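Local atomic coordinates of transmembrane oligosaccharyl transferase, putative (Archaeoglobus fulgidus, PDB entry 3VGP), a protein that is a putative archaeal membrane protein of the STT3/AglB family, represented by its C-terminal globular domain, a mixed beta sheet flanked by helices. Residues 12-17 with 151-156; 36-41 with 106-111; 76-81 with 145-150; 95-98 with 104-107; 138-143 with 155-160. The protein carries 1 engineered substitution. All blocks are in the same frame, centred on the assembly; numbering follows the deposited sequence.

Contact 1 (12-17 with 151-156); sequences LEWMRT and KEFGDV
Lys151 lays its aliphatic chain over one face of the indole of Trp14, joining strand 147-153 to helix 6-20. From CB, which starts toward the helix, a bend at chi2 (70°) carries the otherwise extended chain across the ring. CG sits over the five-membered ring, 4.0 Å from its centroid and only 13° off the normal, a CH-pi contact. CD follows between Trp14 CE2 and NE1, lying 3.8 Å from NE1, and Lys151 CE comes to 3.6 Å from Trp14 NE1. The ammonium group then passes the rim of the ring: Lys151 NZ donates to a water at 2.8 Å, and the same water, lying in the indole plane at its edge, accepts from Trp14 NE1 at 3.2 Å. Phe153, two residues along the strand, touches the root of the indole, with its CZ 3.7 Å from Trp14 CB; the two rings meet obliquely, their planes at 56°. Ile158 of the adjacent strand also packs on Trp14. The contact lies at the surface and has no direct hydrogen bond between its segments. Its adhesion therefore comes from methylenes and rings, while one shared water serves both the indole N-H and the lysine charge.

Contact 2 (36-41 with 106-111); sequences MSWWDY and PAIMRI
The indole of Trp38 slots against helix 105-111 as a flat plate, with Ile108 pressed against one face and Ile111 closing on its far rim. Ile108 CG1 is the bump that fills the middle of that face: it lies 3.5 Å from the centroid of the six-membered ring, 15° off the normal, in a close CH-pi contact. It is nearly equidistant from the two atoms of the ring fusion, CD2 and CE2. The methyl beyond it, Ile108 CD1, runs back toward the root of the indole and stops 4.0 Å from Trp38 CG, so the isoleucine runs along the indole head to tail with it. Trp38 opens the WWDYG sequence, a hallmark of the STT3/AglB family; in the same segment Asp40 occupies the N-cap position of helix 41-44, its OD1 making a weak hydrogen bond to Gly42 N. The indole extends from this loop because its CG is anti to the backbone N (chi1 -173°). At the outer end of the ring, Ile111 CG1 meets Trp38 CH2 at 3.6 Å, at the edge and in the plane. Ala107, one helical turn before Ile111, forms the shallower part of the hollow, its CB 4.4 Å from Trp38 CZ2. Helix 58-69 adds small side chains around the joint, with Ala65 against Trp38 and Ala66 against both isoleucines.

Contact 3 (76-81 with 145-150); sequences EAIKIA and THFRLV
Ile78 of helix 74-84 pushes the end of its longer branch between His146 and Phe147, at the start of strand 147-153. Its CG1 stands anti to the backbone N (chi1 -171°), which puts CG2 in the crowded position between N and the carbonyl carbon. A further turn at chi2, 57°, brings CD1 to 3.9 Å from His146 CB and 4.0 Å from Phe147 CZ. CG1 itself comes in over one face of the imidazole, 4.1 Å from His146 CG, the two side chains crossing at about a right angle. Thr145 OG1 lies 3.3 Å above the opposite face of the same ring, offset toward its rim, and the imidazole is thus flanked on both sides. The arrangement is a helix laid on the edge region of a beta sheet, as in layered alpha/beta folds, and Val161 of the neighbouring strand shares the floor under Ile78. The CB of Phe147 points neither at the helix nor away from it; only the end of its ring comes near, meeting Ile78 obliquely. Glu74 fastens the approach to the strand by accepting hydrogen bonds from the backbone N-H groups of Thr145 and His146, one on each carboxylate oxygen.

Contact 4 (95-98 with 104-107); sequences ITMK and KFPA
Phe105 overlaps the backbone carbonyl of Ile95 with the root of its side chain: its CB is 3.4 Å and its CD2 3.5 Å from Ile95 O, which approaches the ring obliquely. This carbonyl oxygen is buried by the contact and has no hydrogen-bonding partner in the model, so a hydrocarbon surface is what it faces. On the other flank comes Met97, a selenomethionine. Its chain is bent at both chi2 (-60°) and chi3, which folds it back roughly perpendicular to the benzyl group rather than letting it extend. CG of Met97 touches Phe105 CD1 at 4.0 Å, and the selenium lies 4.1 Å from Phe105 CB. This is a Met-aromatic contact of oblique kind, with SE 5.4 Å from the ring centroid and 69° off the normal. The same selenium reaches Pro106, whose CD is 4.4 Å away. Lys104 adds a looser touch, its CB 4.3 Å from Ile95 CG2, while its NZ turns away to a salt bridge with Glu94. The loop between these groups is held in shape by Thr96: OG1 accepts from Lys98 N at 3.2 Å, an ST turn, and is also bonded to Asp93 O. Thr103 OG1 ties the two segments indirectly, being bonded to Thr96 O and to Phe105 N. Around this compact loop, helices 121-129 and 132-138 pack against it: Phe128 meets Phe105 edge-to-face and Leu133 packs on both Phe105 and Ile95, while Trp38 from the loop after strand 35-36 lies against Ile95 and Lys104.

Contact 5 (138-143 with 155-160); sequences MENAEN and DVKIFE
Asn140 and Ala141, the two central residues of a tight turn, face Lys157 and Phe159 of strand 156-161. The turn starts at Glu139, whose carbonyl oxygen receives Glu142 N at 3.0 Å. Next, Asn140 takes a positive phi, and with CG beside the backbone N (chi1 -72°) its amide swings to the lysine. Lys157, extended beyond CG, gives a hydrogen bond from NZ to Asn140 OD1 at 2.7 Å; the bond is bent at the oxygen, 140° at C=O, and NZ stands 24° out of the amide's carbonyl plane. The methylenes CD and CE of Lys157 brush the same oxygen. The ammonium group also donates to His137 O, so two oxygens from the end of helix 132-138 and the turn after it grip it together. The backbone atom Asn140 C comes to the edge of the Phe159 ring, in its plane, with Asn140 C 3.9 Å from Phe159 CE1. Ala141, again with positive phi, points its CB to Phe159 CE1 at 3.7 Å. Beyond Glu142, Asn143 turns back, and its ND2 donates to Glu139 OE1 at 2.7 Å from above the carboxylate plane. Leu149 of strand 147-153 touches Asn140, Lys157 and Phe159 alike. A type I' beta turn thus lies against one face of the antiparallel hairpin of strands 147-153 and 156-161.

Contacts 1, 3 and 5 gather on the hairpin of strands 147-153 and 156-161: contact 1 brings in helix 6-20, contact 3 helix 74-84 and contact 5 the turn after helix 132-138. The centres of contacts 3 and 5 lie about 10 Å apart, those of contacts 1 and 5 about 12 Å. Contacts 2 and 4 share helix 105-111, their centres about 9 Å apart, and contact 2 lies across the chain's centre from contacts 3 and 5. Along the chain, contact 1 encloses contacts 2, 3 and 4; contacts 2 and 3 interleave; contact 5 comes last, interleaving with contact 3 and ending on contact 1's stretch. Helix 6-20 and the hairpin thus bracket the domain.

Contact 1 (12-17 with 151-156)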
# COMPACT_ATOMS: atom_id res chain seq x y z
N LEU A 12 7.99 -5.17 7.75
CA LEU A 12 8.42 -5.98 6.62
C LEU A 12 8.92 -7.34 7.08
O LEU A 12 8.74 -8.34 6.38
CB LEU A 12 9.51 -5.25 5.82
CG LEU A 12 8.99 -4.16 4.88
CD1 LEU A 12 10.13 -3.26 4.43
CD2 LEU A 12 8.30 -4.80 3.69
N GLU A 13 9.55 -7.39 8.25
CA GLU A 13 10.06 -8.64 8.80
C GLU A 13 8.92 -9.54 9.28
O GLU A 13 8.98 -10.76 9.15
CB GLU A 13 11.02 -8.37 9.95
CG GLU A 13 11.61 -9.62 10.59
CD GLU A 13 12.19 -10.58 9.57
OE1 GLU A 13 12.98 -10.14 8.71
OE2 GLU A 13 11.87 -11.79 9.64
N TRP A 14 7.88 -8.92 9.83
CA TRP A 14 6.72 -9.67 10.31
C TRP A 14 6.02 -10.32 9.12
O TRP A 14 5.56 -11.47 9.20
CB TRP A 14 5.74 -8.74 11.03
CG TRP A 14 4.54 -9.45 11.59
CD1 TRP A 14 4.42 -10.03 12.82
CD2 TRP A 14 3.30 -9.68 10.92
NE1 TRP A 14 3.18 -10.61 12.96
CE2 TRP A 14 2.47 -10.40 11.81
CE3 TRP A 14 2.80 -9.34 9.65
CZ2 TRP A 14 1.17 -10.79 11.47
CZ3 TRP A 14 1.51 -9.73 9.31
CH2 TRP A 14 0.71 -10.45 10.22
N MSE A 15 5.92 -9.58 8.02
CA MSE A 15 5.26 -10.11 6.83
C MSE A 15 6.10 -11.17 6.14
O MSE A 15 5.56 -12.17 5.66
CB MSE A 15 4.96 -8.97 5.85
CG MSE A 15 3.93 -7.99 6.37
SE MSE A 15 3.45 -6.67 5.06
CE MSE A 15 5.00 -5.54 5.22
N ARG A 16 7.41 -10.97 6.10
CA ARG A 16 8.29 -11.95 5.47
C ARG A 16 8.15 -13.27 6.23
O ARG A 16 8.04 -14.34 5.62
CB ARG A 16 9.74 -11.47 5.52
N THR A 17 8.14 -13.19 7.55
CA THR A 17 8.00 -14.36 8.40
C THR A 17 6.66 -15.05 8.14
O THR A 17 6.58 -16.27 8.07
CB THR A 17 8.11 -13.98 9.89
OG1 THR A 17 9.43 -13.48 10.15
CG2 THR A 17 7.84 -15.19 10.78
N LYS A 151 -2.06 -6.06 12.01
CA LYS A 151 -0.85 -5.75 12.76
C LYS A 151 -0.49 -4.28 12.65
O LYS A 151 -0.81 -3.63 11.65
CB LYS A 151 0.31 -6.62 12.25
CG LYS A 151 1.36 -6.98 13.30
CD LYS A 151 0.81 -7.97 14.32
CE LYS A 151 1.83 -8.26 15.40
NZ LYS A 151 1.35 -9.27 16.38
N GLU A 152 0.18 -3.76 13.67
CA GLU A 152 0.60 -2.37 13.69
C GLU A 152 1.97 -2.23 14.34
O GLU A 152 2.26 -2.88 15.35
CB GLU A 152 -0.41 -1.52 14.47
CG GLU A 152 -1.70 -1.25 13.74
CD GLU A 152 -2.59 -0.28 14.49
OE1 GLU A 152 -3.07 -0.64 15.59
OE2 GLU A 152 -2.80 0.85 14.00
N PHE A 153 2.80 -1.38 13.75
CA PHE A 153 4.14 -1.12 14.26
C PHE A 153 4.29 0.39 14.20
O PHE A 153 4.64 0.94 13.16
CB PHE A 153 5.18 -1.80 13.36
CG PHE A 153 5.12 -3.30 13.40
CD1 PHE A 153 5.76 -4.02 14.41
CD2 PHE A 153 4.41 -4.01 12.43
CE1 PHE A 153 5.69 -5.41 14.46
CE2 PHE A 153 4.33 -5.40 12.47
CZ PHE A 153 4.97 -6.10 13.49
N GLY A 154 4.00 1.06 15.31
CA GLY A 154 4.06 2.50 15.31
C GLY A 154 2.82 2.93 14.54
O GLY A 154 1.71 2.53 14.89
N ASP A 155 2.99 3.71 13.48
CA ASP A 155 1.84 4.13 12.68
C ASP A 155 1.78 3.34 11.38
O ASP A 155 0.98 3.64 10.50
CB ASP A 155 1.87 5.63 12.39
CG ASP A 155 3.16 6.07 11.73
OD1 ASP A 155 4.19 6.15 12.43
OD2 ASP A 155 3.14 6.34 10.51
N VAL A 156 2.64 2.33 11.26
CA VAL A 156 2.65 1.48 10.08
C VAL A 156 1.57 0.43 10.34
O VAL A 156 1.64 -0.31 11.31
CB VAL A 156 4.01 0.77 9.89
CG1 VAL A 156 3.99 -0.08 8.63
CG2 VAL A 156 5.13 1.79 9.80
O HOH W 1 1.48 -11.88 15.34

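Contact 2 (36-41 with 106-111)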
# COMPACT_ATOMS: atom_id res chain seq x y z
N MSE A 36 1.60 -5.00 -0.96
CA MSE A 36 1.36 -3.76 -1.67
C MSE A 36 1.62 -2.59 -0.74
O MSE A 36 0.94 -2.44 0.28
CB MSE A 36 -0.07 -3.67 -2.18
CG MSE A 36 -0.35 -2.32 -2.80
SE MSE A 36 -2.11 -2.23 -3.46
CE MSE A 36 -1.85 -3.20 -5.09
N SER A 37 2.59 -1.76 -1.09
CA SER A 37 2.94 -0.61 -0.27
C SER A 37 3.50 0.48 -1.17
O SER A 37 3.76 0.23 -2.35
CB SER A 37 3.98 -1.02 0.77
OG SER A 37 4.18 -0.00 1.74
N TRP A 38 3.68 1.67 -0.61
CA TRP A 38 4.23 2.79 -1.36
C TRP A 38 5.72 2.79 -1.11
O TRP A 38 6.18 3.17 -0.03
CB TRP A 38 3.61 4.11 -0.90
CG TRP A 38 4.03 5.27 -1.76
CD1 TRP A 38 4.76 6.36 -1.37
CD2 TRP A 38 3.73 5.45 -3.14
NE1 TRP A 38 4.94 7.21 -2.43
CE2 TRP A 38 4.32 6.68 -3.53
CE3 TRP A 38 3.03 4.70 -4.09
CZ2 TRP A 38 4.22 7.17 -4.84
CZ3 TRP A 38 2.93 5.19 -5.39
CH2 TRP A 38 3.53 6.41 -5.75
N TRP A 39 6.48 2.38 -2.11
CA TRP A 39 7.92 2.28 -2.00
C TRP A 39 8.73 3.42 -2.57
O TRP A 39 8.32 4.09 -3.52
CB TRP A 39 8.43 1.01 -2.68
CG TRP A 39 8.08 -0.26 -2.00
CD1 TRP A 39 6.97 -1.03 -2.21
CD2 TRP A 39 8.86 -0.94 -1.01
NE1 TRP A 39 7.01 -2.14 -1.40
CE2 TRP A 39 8.16 -2.11 -0.66
CE3 TRP A 39 10.08 -0.66 -0.38
CZ2 TRP A 39 8.65 -3.01 0.29
CZ3 TRP A 39 10.56 -1.55 0.56
CH2 TRP A 39 9.85 -2.72 0.89
N ASP A 40 9.90 3.61 -1.97
CA ASP A 40 10.88 4.57 -2.44
C ASP A 40 11.82 3.59 -3.14
O ASP A 40 12.14 2.53 -2.59
CB ASP A 40 11.60 5.24 -1.27
CG ASP A 40 12.90 5.92 -1.70
OD1 ASP A 40 13.88 5.20 -1.97
OD2 ASP A 40 12.93 7.17 -1.77
N TYR A 41 12.25 3.93 -4.35
CA TYR A 41 13.13 3.04 -5.10
C TYR A 41 14.31 2.51 -4.31
O TYR A 41 14.61 1.31 -4.34
CB TYR A 41 13.62 3.75 -6.37
CG TYR A 41 14.44 2.87 -7.26
CD1 TYR A 41 15.82 2.76 -7.09
CD2 TYR A 41 13.83 2.11 -8.27
CE1 TYR A 41 16.57 1.92 -7.90
CE2 TYR A 41 14.58 1.27 -9.08
CZ TYR A 41 15.95 1.18 -8.89
OH TYR A 41 16.69 0.34 -9.70
N PRO A 106 0.45 13.53 -2.21
CA PRO A 106 0.40 14.23 -3.49
C PRO A 106 1.17 13.45 -4.56
O PRO A 106 0.76 13.40 -5.72
CB PRO A 106 1.04 15.58 -3.16
CG PRO A 106 0.59 15.80 -1.74
CD PRO A 106 0.85 14.44 -1.12
N ALA A 107 2.29 12.84 -4.17
CA ALA A 107 3.09 12.06 -5.10
C ALA A 107 2.28 10.86 -5.57
O ALA A 107 2.30 10.51 -6.75
CB ALA A 107 4.38 11.59 -4.42
N ILE A 108 1.57 10.23 -4.64
CA ILE A 108 0.74 9.09 -4.97
C ILE A 108 -0.32 9.52 -5.99
O ILE A 108 -0.55 8.83 -6.98
CB ILE A 108 0.06 8.51 -3.70
CG1 ILE A 108 1.10 7.80 -2.84
CG2 ILE A 108 -1.06 7.57 -4.09
CD1 ILE A 108 0.59 7.33 -1.48
N MSE A 109 -0.95 10.66 -5.74
CA MSE A 109 -1.97 11.17 -6.65
C MSE A 109 -1.40 11.40 -8.05
O MSE A 109 -2.03 11.04 -9.04
CB MSE A 109 -2.56 12.48 -6.12
CG MSE A 109 -3.48 12.30 -4.93
SE MSE A 109 -4.43 13.93 -4.53
CE MSE A 109 -5.62 13.93 -6.05
N ARG A 110 -0.20 11.97 -8.13
CA ARG A 110 0.44 12.22 -9.43
C ARG A 110 0.66 10.92 -10.20
O ARG A 110 0.36 10.84 -11.39
CB ARG A 110 1.78 12.93 -9.26
CG ARG A 110 1.68 14.32 -8.65
CD ARG A 110 2.94 15.14 -8.92
NE ARG A 110 2.93 16.39 -8.17
CZ ARG A 110 3.22 16.49 -6.88
NH1 ARG A 110 3.56 15.40 -6.19
NH2 ARG A 110 3.17 17.66 -6.27
N ILE A 111 1.19 9.91 -9.52
CA ILE A 111 1.46 8.62 -10.15
C ILE A 111 0.16 7.98 -10.62
O ILE A 111 0.13 7.26 -11.63
CB ILE A 111 2.19 7.67 -9.18
CG1 ILE A 111 3.58 8.24 -8.86
CG2 ILE A 111 2.31 6.28 -9.79
CD1 ILE A 111 4.48 8.41 -10.07

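Contact 3 (76-81 with 145-150)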
# COMPACT_ATOMS: atom_id res chain seq x y z
N GLU A 76 -13.03 -1.18 -6.76
CA GLU A 76 -11.90 -0.89 -7.64
C GLU A 76 -10.59 -1.28 -6.97
O GLU A 76 -9.67 -1.78 -7.62
CB GLU A 76 -11.88 0.59 -8.01
N ALA A 77 -10.50 -1.03 -5.67
CA ALA A 77 -9.29 -1.35 -4.92
C ALA A 77 -9.06 -2.85 -4.85
O ALA A 77 -7.96 -3.33 -5.13
CB ALA A 77 -9.38 -0.76 -3.52
N ILE A 78 -10.09 -3.60 -4.49
CA ILE A 78 -9.96 -5.05 -4.38
C ILE A 78 -9.65 -5.69 -5.73
O ILE A 78 -8.97 -6.71 -5.80
CB ILE A 78 -11.22 -5.68 -3.75
CG1 ILE A 78 -10.96 -7.15 -3.42
CG2 ILE A 78 -12.41 -5.54 -4.67
CD1 ILE A 78 -9.77 -7.37 -2.50
N LYS A 79 -10.12 -5.08 -6.81
CA LYS A 79 -9.86 -5.61 -8.15
C LYS A 79 -8.35 -5.62 -8.41
O LYS A 79 -7.80 -6.59 -8.92
CB LYS A 79 -10.56 -4.76 -9.21
CG LYS A 79 -10.21 -5.14 -10.64
CD LYS A 79 -10.98 -4.29 -11.65
CE LYS A 79 -12.48 -4.52 -11.55
NZ LYS A 79 -13.24 -3.74 -12.57
N ILE A 80 -7.68 -4.53 -8.04
CA ILE A 80 -6.24 -4.43 -8.22
C ILE A 80 -5.51 -5.44 -7.35
O ILE A 80 -4.64 -6.18 -7.82
CB ILE A 80 -5.75 -3.00 -7.88
CG1 ILE A 80 -6.43 -2.00 -8.81
CG2 ILE A 80 -4.23 -2.92 -8.02
CD1 ILE A 80 -6.18 -0.55 -8.44
N ALA A 81 -5.88 -5.50 -6.07
CA ALA A 81 -5.26 -6.43 -5.14
C ALA A 81 -5.46 -7.88 -5.57
O ALA A 81 -4.54 -8.69 -5.48
CB ALA A 81 -5.83 -6.21 -3.74
N THR A 145 -15.14 -4.25 3.64
CA THR A 145 -15.47 -5.67 3.76
C THR A 145 -14.37 -6.63 3.31
O THR A 145 -14.36 -7.79 3.71
CB THR A 145 -16.75 -6.02 2.97
OG1 THR A 145 -16.48 -5.95 1.57
CG2 THR A 145 -17.87 -5.04 3.31
N HIS A 146 -13.44 -6.15 2.49
CA HIS A 146 -12.38 -7.00 1.97
C HIS A 146 -11.00 -6.80 2.59
O HIS A 146 -10.02 -7.39 2.14
CB HIS A 146 -12.27 -6.83 0.46
CG HIS A 146 -13.52 -7.16 -0.28
ND1 HIS A 146 -14.04 -8.44 -0.35
CD2 HIS A 146 -14.38 -6.37 -0.97
CE1 HIS A 146 -15.16 -8.42 -1.05
NE2 HIS A 146 -15.39 -7.18 -1.44
N PHE A 147 -10.92 -5.98 3.64
CA PHE A 147 -9.65 -5.71 4.28
C PHE A 147 -9.77 -5.74 5.80
O PHE A 147 -10.71 -5.20 6.36
CB PHE A 147 -9.13 -4.34 3.83
CG PHE A 147 -8.97 -4.22 2.35
CD1 PHE A 147 -7.83 -4.68 1.72
CD2 PHE A 147 -10.00 -3.70 1.57
CE1 PHE A 147 -7.70 -4.62 0.33
CE2 PHE A 147 -9.89 -3.64 0.19
CZ PHE A 147 -8.74 -4.10 -0.44
N ARG A 148 -8.80 -6.38 6.44
CA ARG A 148 -8.79 -6.50 7.89
C ARG A 148 -7.45 -6.05 8.49
O ARG A 148 -6.39 -6.52 8.07
CB ARG A 148 -9.06 -7.96 8.28
CG ARG A 148 -8.95 -8.26 9.77
CD ARG A 148 -9.19 -9.74 10.04
NE ARG A 148 -9.15 -10.04 11.47
CZ ARG A 148 -9.33 -11.25 12.00
NH1 ARG A 148 -9.56 -12.29 11.21
NH2 ARG A 148 -9.28 -11.41 13.31
N LEU A 149 -7.49 -5.14 9.46
CA LEU A 149 -6.27 -4.70 10.11
C LEU A 149 -5.78 -5.86 10.97
O LEU A 149 -6.51 -6.35 11.84
CB LEU A 149 -6.53 -3.48 11.00
CG LEU A 149 -5.34 -2.96 11.80
CD1 LEU A 149 -4.25 -2.45 10.85
CD2 LEU A 149 -5.79 -1.84 12.73
N VAL A 150 -4.55 -6.32 10.73
CA VAL A 150 -4.00 -7.44 11.48
C VAL A 150 -2.75 -7.16 12.30
O VAL A 150 -2.41 -7.94 13.19
CB VAL A 150 -3.70 -8.65 10.55
CG1 VAL A 150 -4.99 -9.19 9.97
CG2 VAL A 150 -2.74 -8.23 9.45

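Contact 4 (95-98 with 104-107)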
# COMPACT_ATOMS: atom_id res chain seq x y z
N ILE A 95 1.84 8.51 4.11
CA ILE A 95 1.13 8.55 2.83
C ILE A 95 -0.27 9.14 2.93
O ILE A 95 -1.04 9.11 1.97
CB ILE A 95 1.07 7.15 2.15
CG1 ILE A 95 0.28 6.15 3.00
CG2 ILE A 95 2.48 6.63 1.94
CD1 ILE A 95 0.03 4.83 2.28
N THR A 96 -0.60 9.69 4.10
CA THR A 96 -1.91 10.28 4.33
C THR A 96 -1.76 11.80 4.43
O THR A 96 -0.65 12.33 4.39
CB THR A 96 -2.54 9.78 5.63
OG1 THR A 96 -1.92 10.43 6.75
CG2 THR A 96 -2.35 8.27 5.75
N MSE A 97 -2.88 12.49 4.58
CA MSE A 97 -2.86 13.94 4.69
C MSE A 97 -2.82 14.44 6.13
O MSE A 97 -3.30 15.53 6.43
CB MSE A 97 -4.06 14.54 3.95
CG MSE A 97 -3.95 14.49 2.43
SE MSE A 97 -2.41 15.45 1.73
CE MSE A 97 -3.05 17.25 2.00
N LYS A 98 -2.24 13.64 7.01
CA LYS A 98 -2.13 14.02 8.42
C LYS A 98 -1.39 15.35 8.52
O LYS A 98 -1.80 16.25 9.26
CB LYS A 98 -1.36 12.93 9.19
CG LYS A 98 -1.09 13.25 10.66
CD LYS A 98 -0.44 12.05 11.35
CE LYS A 98 -0.12 12.34 12.82
NZ LYS A 98 1.00 13.30 13.00
N LYS A 104 3.29 12.11 1.36
CA LYS A 104 3.62 11.52 0.08
C LYS A 104 2.33 11.32 -0.72
O LYS A 104 2.37 10.83 -1.84
CB LYS A 104 4.32 10.17 0.28
CG LYS A 104 5.71 10.28 0.86
CD LYS A 104 6.32 8.91 1.17
CE LYS A 104 7.71 9.06 1.77
NZ LYS A 104 8.35 7.76 2.08
N PHE A 105 1.19 11.70 -0.15
CA PHE A 105 -0.07 11.53 -0.86
C PHE A 105 -0.11 12.31 -2.18
O PHE A 105 -0.65 11.82 -3.17
CB PHE A 105 -1.26 11.90 0.03
CG PHE A 105 -2.59 11.51 -0.56
CD1 PHE A 105 -3.47 12.48 -1.02
CD2 PHE A 105 -2.92 10.17 -0.73
CE1 PHE A 105 -4.67 12.12 -1.63
CE2 PHE A 105 -4.12 9.80 -1.35
CZ PHE A 105 -4.99 10.78 -1.80
N PRO A 106 0.45 13.53 -2.21
CA PRO A 106 0.40 14.23 -3.49
C PRO A 106 1.17 13.45 -4.56
O PRO A 106 0.76 13.40 -5.72
CB PRO A 106 1.04 15.58 -3.16
CG PRO A 106 0.59 15.80 -1.74
CD PRO A 106 0.85 14.44 -1.12
N ALA A 107 2.29 12.84 -4.17
CA ALA A 107 3.09 12.06 -5.10
C ALA A 107 2.28 10.86 -5.57
O ALA A 107 2.30 10.51 -6.75
CB ALA A 107 4.38 11.59 -4.42

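Contact 5 (138-143 with 155-160)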
# COMPACT_ATOMS: atom_id res chain seq x y z
N MSE A 138 -7.37 5.76 8.28
CA MSE A 138 -8.12 6.60 9.22
C MSE A 138 -9.20 5.86 9.99
O MSE A 138 -9.53 6.24 11.11
CB MSE A 138 -8.76 7.79 8.50
CG MSE A 138 -7.84 8.59 7.59
SE MSE A 138 -6.10 8.95 8.28
CE MSE A 138 -5.12 8.09 6.89
N GLU A 139 -9.76 4.81 9.40
CA GLU A 139 -10.83 4.06 10.05
C GLU A 139 -10.49 2.60 10.34
O GLU A 139 -11.36 1.83 10.72
CB GLU A 139 -12.10 4.08 9.19
CG GLU A 139 -12.56 5.46 8.76
CD GLU A 139 -13.92 5.43 8.09
OE1 GLU A 139 -14.20 4.46 7.35
OE2 GLU A 139 -14.70 6.38 8.29
N ASN A 140 -9.22 2.24 10.18
CA ASN A 140 -8.76 0.87 10.41
C ASN A 140 -9.60 -0.19 9.68
O ASN A 140 -9.80 -1.29 10.19
CB ASN A 140 -8.73 0.56 11.92
CG ASN A 140 -7.59 1.27 12.63
OD1 ASN A 140 -6.57 1.59 12.02
ND2 ASN A 140 -7.75 1.50 13.93
N ALA A 141 -10.07 0.16 8.49
CA ALA A 141 -10.86 -0.74 7.65
C ALA A 141 -12.17 -1.19 8.29
O ALA A 141 -12.74 -2.21 7.90
CB ALA A 141 -10.02 -1.98 7.27
N GLU A 142 -12.66 -0.43 9.26
CA GLU A 142 -13.91 -0.79 9.92
C GLU A 142 -15.07 -0.83 8.94
O GLU A 142 -16.00 -1.63 9.10
CB GLU A 142 -14.21 0.19 11.05
N ASN A 143 -15.02 0.02 7.92
CA ASN A 143 -16.07 0.09 6.93
C ASN A 143 -15.69 -0.54 5.59
O ASN A 143 -16.28 -0.22 4.56
CB ASN A 143 -16.49 1.55 6.71
CG ASN A 143 -16.96 2.20 7.98
OD1 ASN A 143 -17.64 1.58 8.79
ND2 ASN A 143 -16.60 3.47 8.17
N ASP A 155 2.99 3.71 13.48
CA ASP A 155 1.84 4.13 12.68
C ASP A 155 1.78 3.34 11.38
O ASP A 155 0.98 3.64 10.50
CB ASP A 155 1.87 5.63 12.39
CG ASP A 155 3.16 6.07 11.73
OD1 ASP A 155 4.19 6.15 12.43
OD2 ASP A 155 3.14 6.34 10.51
N VAL A 156 2.64 2.33 11.26
CA VAL A 156 2.65 1.48 10.08
C VAL A 156 1.57 0.43 10.34
O VAL A 156 1.64 -0.31 11.31
CB VAL A 156 4.01 0.77 9.89
CG1 VAL A 156 3.99 -0.08 8.63
CG2 VAL A 156 5.13 1.79 9.80
N LYS A 157 0.56 0.39 9.47
CA LYS A 157 -0.54 -0.56 9.64
C LYS A 157 -0.54 -1.62 8.55
O LYS A 157 -0.41 -1.30 7.37
CB LYS A 157 -1.88 0.18 9.62
CG LYS A 157 -2.02 1.24 10.71
CD LYS A 157 -3.40 1.88 10.70
CE LYS A 157 -3.49 2.98 11.76
NZ LYS A 157 -4.84 3.59 11.84
N ILE A 158 -0.68 -2.88 8.95
CA ILE A 158 -0.70 -3.99 8.01
C ILE A 158 -2.12 -4.54 7.91
O ILE A 158 -2.71 -4.95 8.91
CB ILE A 158 0.26 -5.13 8.45
CG1 ILE A 158 1.69 -4.60 8.49
CG2 ILE A 158 0.17 -6.30 7.46
CD1 ILE A 158 2.70 -5.61 8.98
N PHE A 159 -2.66 -4.54 6.70
CA PHE A 159 -4.00 -5.04 6.44
C PHE A 159 -3.91 -6.31 5.62
O PHE A 159 -3.10 -6.41 4.71
CB PHE A 159 -4.80 -4.00 5.65
CG PHE A 159 -5.04 -2.71 6.39
CD1 PHE A 159 -6.18 -2.54 7.16
CD2 PHE A 159 -4.11 -1.68 6.31
CE1 PHE A 159 -6.40 -1.36 7.85
CE2 PHE A 159 -4.32 -0.49 7.00
CZ PHE A 159 -5.46 -0.32 7.77
N GLU A 160 -4.74 -7.30 5.96
CA GLU A 160 -4.74 -8.53 5.20
C GLU A 160 -5.95 -8.50 4.27
O GLU A 160 -7.03 -8.06 4.65
CB GLU A 160 -4.83 -9.74 6.13
CG GLU A 160 -4.80 -11.09 5.41
CD GLU A 160 -4.56 -12.25 6.36
OE1 GLU A 160 -5.19 -12.28 7.43
OE2 GLU A 160 -3.75 -13.14 6.02